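Penicillin-binding protein 2B (Streptococcus pneumoniae, PDB 2WAD) probably acts as a penicillin-binding transpeptidase that cross-links the peptides of adjacent glycan strands in peripheral cell wall peptidoglycan. Local coordinates at residues A[603-616]-A[663-675]. Residues are numbered along the deposited sequence; the frame is centred on the assembly and turned at random.
Sequences AFSDGATVSISGKT and PAIARDIINLYNQ. Unlike the reference sequence in segment 603-616: Asp606 (reference Asn), Thr609 (reference Leu). Unlike the reference sequence in segment 663-675: Ala664 (reference Ser), Asn674 (reference Gln), Gln675 (reference Lys).
Asn671 uses both ends of its amide to hold the loop that leads into strand 613-616. Its ND2 donates to Gly607 O at 3.1 Å, while OD1 accepts from Thr609 N (3.0 Å, 164° at the hydrogen) and from Thr609 OG1, both displaced to the same side of the amide plane, the hydroxyl well above it and the N-H only tilted. A chi1 of 67° sets that hydroxyl between the backbone N and carbonyl carbon of Thr609, where it also receives Asn674 ND2 at 3.1 Å; the other end of Asn674, OD1, is taken by Met679 N. Gly607 takes the third position of the type II turn from Ser605 to Ala608, where at phi 86° a side chain would press on the carbonyl oxygen of Asp606. One helical turn before Asn671, Arg667 bends at chi3 and brings NH1 to Ala603 O (2.9 Å). NE and NH2 both grip Asp668 OD2 in the guanidinium plane, a salt bridge that should steady the group's rotation.

The rest of the contact is apolar. Pro663 CB sits over one face of the Phe604 ring, a CH-pi contact 3.9 Å from the centroid, and Ala666, small enough to fit beside it, meets the ring edge. Ile612 and Ile670 touch tip to tip, CD1 to CG2, with Val610 CG2 against the same methyl. Thr616 CG2 reaches Pro663 CG at 3.6 Å.

Helix 661-676 thus packs against the approach to the edge strand bearing Lys615 and Thr616, beside the inferred acylation serine, Ser386, consistent with the strand that carries the KTG motif in penicillin-binding transpeptidases.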
loop_
_atom_site.group_PDB
_atom_site.type_symbol
_atom_site.label_atom_id
_atom_site.label_comp_id
_atom_site.label_asym_id
_atom_site.label_seq_id
_atom_site.Cartn_x
_atom_site.Cartn_y
_atom_site.Cartn_z
ATOM N N ALA A 603 -30.687 3.556 -12.115
ATOM C CA ALA A 603 -29.545 3.419 -13.031
ATOM C C ALA A 603 -28.662 2.187 -12.784
ATOM O O ALA A 603 -28.041 1.684 -13.738
ATOM C CB ALA A 603 -28.699 4.705 -13.105
ATOM N N PHE A 604 -28.621 1.714 -11.535
ATOM C CA PHE A 604 -27.919 0.471 -11.157
ATOM C C PHE A 604 -28.413 -0.750 -11.951
ATOM O O PHE A 604 -27.619 -1.622 -12.278
ATOM C CB PHE A 604 -28.102 0.105 -9.666
ATOM C CG PHE A 604 -27.228 0.870 -8.705
ATOM C CD1 PHE A 604 -25.852 0.861 -8.840
ATOM C CD2 PHE A 604 -27.796 1.564 -7.637
ATOM C CE1 PHE A 604 -25.026 1.548 -7.956
ATOM C CE2 PHE A 604 -26.979 2.254 -6.720
ATOM C CZ PHE A 604 -25.587 2.251 -6.885
ATOM N N SER A 605 -29.721 -0.843 -12.181
ATOM C CA SER A 605 -30.325 -2.035 -12.793
ATOM C C SER A 605 -30.411 -1.944 -14.312
ATOM O O SER A 605 -30.652 -2.955 -14.964
ATOM C CB SER A 605 -31.748 -2.258 -12.282
ATOM O OG SER A 605 -31.818 -2.148 -10.878
ATOM N N ASP A 606 -30.207 -0.750 -14.861
ATOM C CA ASP A 606 -30.400 -0.495 -16.294
ATOM C C ASP A 606 -29.301 -1.132 -17.146
ATOM O O ASP A 606 -28.223 -0.556 -17.324
ATOM C CB ASP A 606 -30.479 1.014 -16.553
ATOM C CG ASP A 606 -30.757 1.361 -18.013
ATOM O OD1 ASP A 606 -30.913 0.443 -18.855
ATOM O OD2 ASP A 606 -30.823 2.575 -18.319
ATOM N N GLY A 607 -29.579 -2.319 -17.675
ATOM C CA GLY A 607 -28.564 -3.104 -18.371
ATOM C C GLY A 607 -27.729 -3.983 -17.445
ATOM O O GLY A 607 -26.701 -4.522 -17.852
ATOM N N ALA A 608 -28.185 -4.145 -16.206
ATOM C CA ALA A 608 -27.579 -5.066 -15.238
ATOM C C ALA A 608 -27.739 -6.543 -15.604
ATOM O O ALA A 608 -28.867 -7.001 -15.811
ATOM C CB ALA A 608 -28.154 -4.820 -13.851
ATOM N N THR A 609 -26.627 -7.286 -15.648
ATOM C CA THR A 609 -26.657 -8.707 -16.016
ATOM C C THR A 609 -26.853 -9.636 -14.812
ATOM O O THR A 609 -27.109 -10.828 -14.980
ATOM C CB THR A 609 -25.420 -9.143 -16.851
ATOM O OG1 THR A 609 -24.225 -9.075 -16.056
ATOM C CG2 THR A 609 -25.244 -8.261 -18.059
ATOM N N VAL A 610 -26.717 -9.087 -13.603
ATOM C CA VAL A 610 -27.123 -9.745 -12.360
ATOM C C VAL A 610 -27.871 -8.710 -11.532
ATOM O O VAL A 610 -27.733 -7.508 -11.773
ATOM C CB VAL A 610 -25.914 -10.226 -11.492
ATOM C CG1 VAL A 610 -25.286 -11.493 -12.066
ATOM C CG2 VAL A 610 -24.893 -9.106 -11.308
ATOM N N SER A 611 -28.651 -9.185 -10.566
ATOM C CA SER A 611 -29.361 -8.318 -9.639
ATOM C C SER A 611 -28.373 -7.556 -8.747
ATOM O O SER A 611 -27.556 -8.160 -8.061
ATOM C CB SER A 611 -30.302 -9.154 -8.779
ATOM O OG SER A 611 -30.927 -8.338 -7.800
ATOM N N ILE A 612 -28.475 -6.232 -8.768
ATOM C CA ILE A 612 -27.582 -5.314 -8.081
ATOM C C ILE A 612 -28.349 -4.562 -6.991
ATOM O O ILE A 612 -29.469 -4.079 -7.229
ATOM C CB ILE A 612 -26.995 -4.287 -9.085
ATOM C CG1 ILE A 612 -26.137 -5.021 -10.119
ATOM C CG2 ILE A 612 -26.164 -3.249 -8.342
ATOM C CD1 ILE A 612 -25.461 -4.154 -11.107
ATOM N N SER A 613 -27.750 -4.497 -5.800
ATOM C CA SER A 613 -28.244 -3.677 -4.694
ATOM C C SER A 613 -27.201 -2.595 -4.396
ATOM O O SER A 613 -26.001 -2.806 -4.587
ATOM C CB SER A 613 -28.462 -4.558 -3.465
ATOM O OG SER A 613 -29.401 -5.589 -3.730
ATOM N N GLY A 614 -27.623 -1.417 -3.966
ATOM C CA GLY A 614 -26.636 -0.376 -3.753
ATOM C C GLY A 614 -27.199 0.873 -3.111
ATOM O O GLY A 614 -28.332 0.871 -2.610
ATOM N N LYS A 615 -26.418 1.952 -3.160
ATOM C CA LYS A 615 -26.833 3.227 -2.551
ATOM C C LYS A 615 -26.061 4.343 -3.259
ATOM O O LYS A 615 -24.875 4.205 -3.527
ATOM C CB LYS A 615 -26.526 3.202 -1.038
ATOM C CG LYS A 615 -26.883 4.458 -0.253
ATOM C CD LYS A 615 -28.393 4.621 -0.173
ATOM C CE LYS A 615 -28.803 5.964 0.422
ATOM N NZ LYS A 615 -28.532 7.129 -0.509
ATOM N N THR A 616 -26.748 5.417 -3.621
ATOM C CA THR A 616 -26.150 6.568 -4.288
ATOM C C THR A 616 -25.707 7.674 -3.320
ATOM O O THR A 616 -26.158 7.750 -2.164
ATOM C CB THR A 616 -27.180 7.270 -5.176
ATOM O OG1 THR A 616 -28.282 7.688 -4.351
ATOM C CG2 THR A 616 -27.639 6.367 -6.323
ATOM N N PRO A 663 -23.609 5.503 -10.066
ATOM C CA PRO A 663 -24.266 4.200 -10.163
ATOM C C PRO A 663 -23.955 3.481 -11.476
ATOM O O PRO A 663 -23.838 2.255 -11.492
ATOM C CB PRO A 663 -25.758 4.558 -10.123
ATOM C CG PRO A 663 -25.804 5.897 -9.380
ATOM C CD PRO A 663 -24.541 6.598 -9.708
ATOM N N ALA A 664 -23.785 4.229 -12.567
ATOM C CA ALA A 664 -23.567 3.606 -13.881
ATOM C C ALA A 664 -22.153 3.036 -13.946
ATOM O O ALA A 664 -21.916 1.957 -14.500
ATOM C CB ALA A 664 -23.803 4.618 -15.015
ATOM N N ILE A 665 -21.200 3.751 -13.369
ATOM C CA ILE A 665 -19.846 3.205 -13.257
ATOM C C ILE A 665 -19.838 1.934 -12.409
ATOM O O ILE A 665 -19.317 0.910 -12.845
ATOM C CB ILE A 665 -18.833 4.237 -12.715
ATOM C CG1 ILE A 665 -18.723 5.420 -13.685
ATOM C CG2 ILE A 665 -17.466 3.584 -12.529
ATOM C CD1 ILE A 665 -18.132 6.676 -13.048
ATOM N N ALA A 666 -20.461 1.992 -11.231
ATOM C CA ALA A 666 -20.590 0.830 -10.341
ATOM C C ALA A 666 -21.201 -0.381 -11.066
ATOM O O ALA A 666 -20.723 -1.511 -10.977
ATOM C CB ALA A 666 -21.441 1.208 -9.087
ATOM N N ARG A 667 -22.294 -0.147 -11.773
ATOM C CA ARG A 667 -22.968 -1.196 -12.540
ATOM C C ARG A 667 -22.045 -1.775 -13.594
ATOM O O ARG A 667 -21.976 -2.990 -13.786
ATOM C CB ARG A 667 -24.159 -0.529 -13.237
ATOM C CG ARG A 667 -24.909 -1.436 -14.223
ATOM C CD ARG A 667 -25.803 -0.561 -15.086
ATOM N NE ARG A 667 -24.984 0.189 -16.042
ATOM C CZ ARG A 667 -25.323 1.370 -16.538
ATOM N NH1 ARG A 667 -26.453 1.936 -16.135
ATOM N NH2 ARG A 667 -24.534 1.980 -17.423
ATOM N N ASP A 668 -21.358 -0.902 -14.324
ATOM C CA ASP A 668 -20.555 -1.376 -15.439
ATOM C C ASP A 668 -19.336 -2.138 -14.924
ATOM O O ASP A 668 -18.827 -3.010 -15.633
ATOM C CB ASP A 668 -20.070 -0.226 -16.313
ATOM C CG ASP A 668 -21.164 0.368 -17.184
ATOM O OD1 ASP A 668 -20.872 1.387 -17.833
ATOM O OD2 ASP A 668 -22.303 -0.135 -17.210
ATOM N N ILE A 669 -18.832 -1.774 -13.746
ATOM C CA ILE A 669 -17.771 -2.573 -13.133
ATOM C C ILE A 669 -18.310 -3.938 -12.729
ATOM O O ILE A 669 -17.628 -4.950 -12.894
ATOM C CB ILE A 669 -17.099 -1.901 -11.910
ATOM C CG1 ILE A 669 -16.275 -0.685 -12.346
ATOM C CG2 ILE A 669 -16.188 -2.898 -11.169
ATOM C CD1 ILE A 669 -15.939 0.296 -11.209
ATOM N N ILE A 670 -19.525 -3.968 -12.189
ATOM C CA ILE A 670 -20.124 -5.247 -11.829
ATOM C C ILE A 670 -20.337 -6.127 -13.065
ATOM O O ILE A 670 -20.020 -7.321 -13.035
ATOM C CB ILE A 670 -21.390 -5.074 -10.949
ATOM C CG1 ILE A 670 -20.957 -4.537 -9.573
ATOM C CG2 ILE A 670 -22.146 -6.405 -10.750
ATOM C CD1 ILE A 670 -22.068 -4.333 -8.599
ATOM N N ASN A 671 -20.869 -5.557 -14.145
ATOM C CA ASN A 671 -21.098 -6.329 -15.371
ATOM C C ASN A 671 -19.749 -6.798 -15.905
ATOM O O ASN A 671 -19.630 -7.914 -16.391
ATOM C CB ASN A 671 -21.746 -5.478 -16.470
ATOM C CG ASN A 671 -23.227 -5.261 -16.272
ATOM O OD1 ASN A 671 -23.879 -5.993 -15.539
ATOM N ND2 ASN A 671 -23.784 -4.283 -16.993
ATOM N N LEU A 672 -18.728 -5.946 -15.841
ATOM C CA LEU A 672 -17.410 -6.343 -16.353
ATOM C C LEU A 672 -16.928 -7.577 -15.618
ATOM O O LEU A 672 -16.445 -8.535 -16.223
ATOM C CB LEU A 672 -16.381 -5.223 -16.241
ATOM C CG LEU A 672 -16.368 -4.190 -17.376
ATOM C CD1 LEU A 672 -15.617 -2.914 -17.003
ATOM C CD2 LEU A 672 -15.847 -4.771 -18.705
ATOM N N TYR A 673 -17.091 -7.561 -14.299
ATOM C CA TYR A 673 -16.692 -8.698 -13.477
ATOM C C TYR A 673 -17.464 -9.977 -13.765
ATOM O O TYR A 673 -16.874 -11.064 -13.797
ATOM C CB TYR A 673 -16.838 -8.375 -11.991
ATOM C CG TYR A 673 -16.218 -9.447 -11.126
ATOM C CD1 TYR A 673 -14.842 -9.650 -11.120
ATOM C CD2 TYR A 673 -17.006 -10.271 -10.333
ATOM C CE1 TYR A 673 -14.262 -10.651 -10.337
ATOM C CE2 TYR A 673 -16.439 -11.241 -9.528
ATOM C CZ TYR A 673 -15.065 -11.428 -9.534
ATOM O OH TYR A 673 -14.502 -12.409 -8.760
ATOM N N ASN A 674 -18.779 -9.846 -13.922
ATOM C CA ASN A 674 -19.644 -10.978 -14.261
ATOM C C ASN A 674 -19.284 -11.670 -15.577
ATOM O O ASN A 674 -19.270 -12.886 -15.654
ATOM C CB ASN A 674 -21.121 -10.587 -14.298
ATOM C CG ASN A 674 -22.023 -11.809 -14.322
ATOM O OD1 ASN A 674 -21.761 -12.787 -13.620
ATOM N ND2 ASN A 674 -23.076 -11.770 -15.135
ATOM N N GLN A 675 -18.992 -10.885 -16.605
ATOM C CA GLN A 675 -18.385 -11.392 -17.827
ATOM C C GLN A 675 -17.132 -12.211 -17.492
ATOM O O GLN A 675 -16.970 -13.340 -17.945
ATOM C CB GLN A 675 -17.994 -10.185 -18.689
ATOM C CG GLN A 675 -18.156 -10.376 -20.176
ATOM C CD GLN A 675 -17.962 -9.089 -20.964
ATOM O OE1 GLN A 675 -18.373 -8.011 -20.524
ATOM N NE2 GLN A 675 -17.341 -9.201 -22.139
#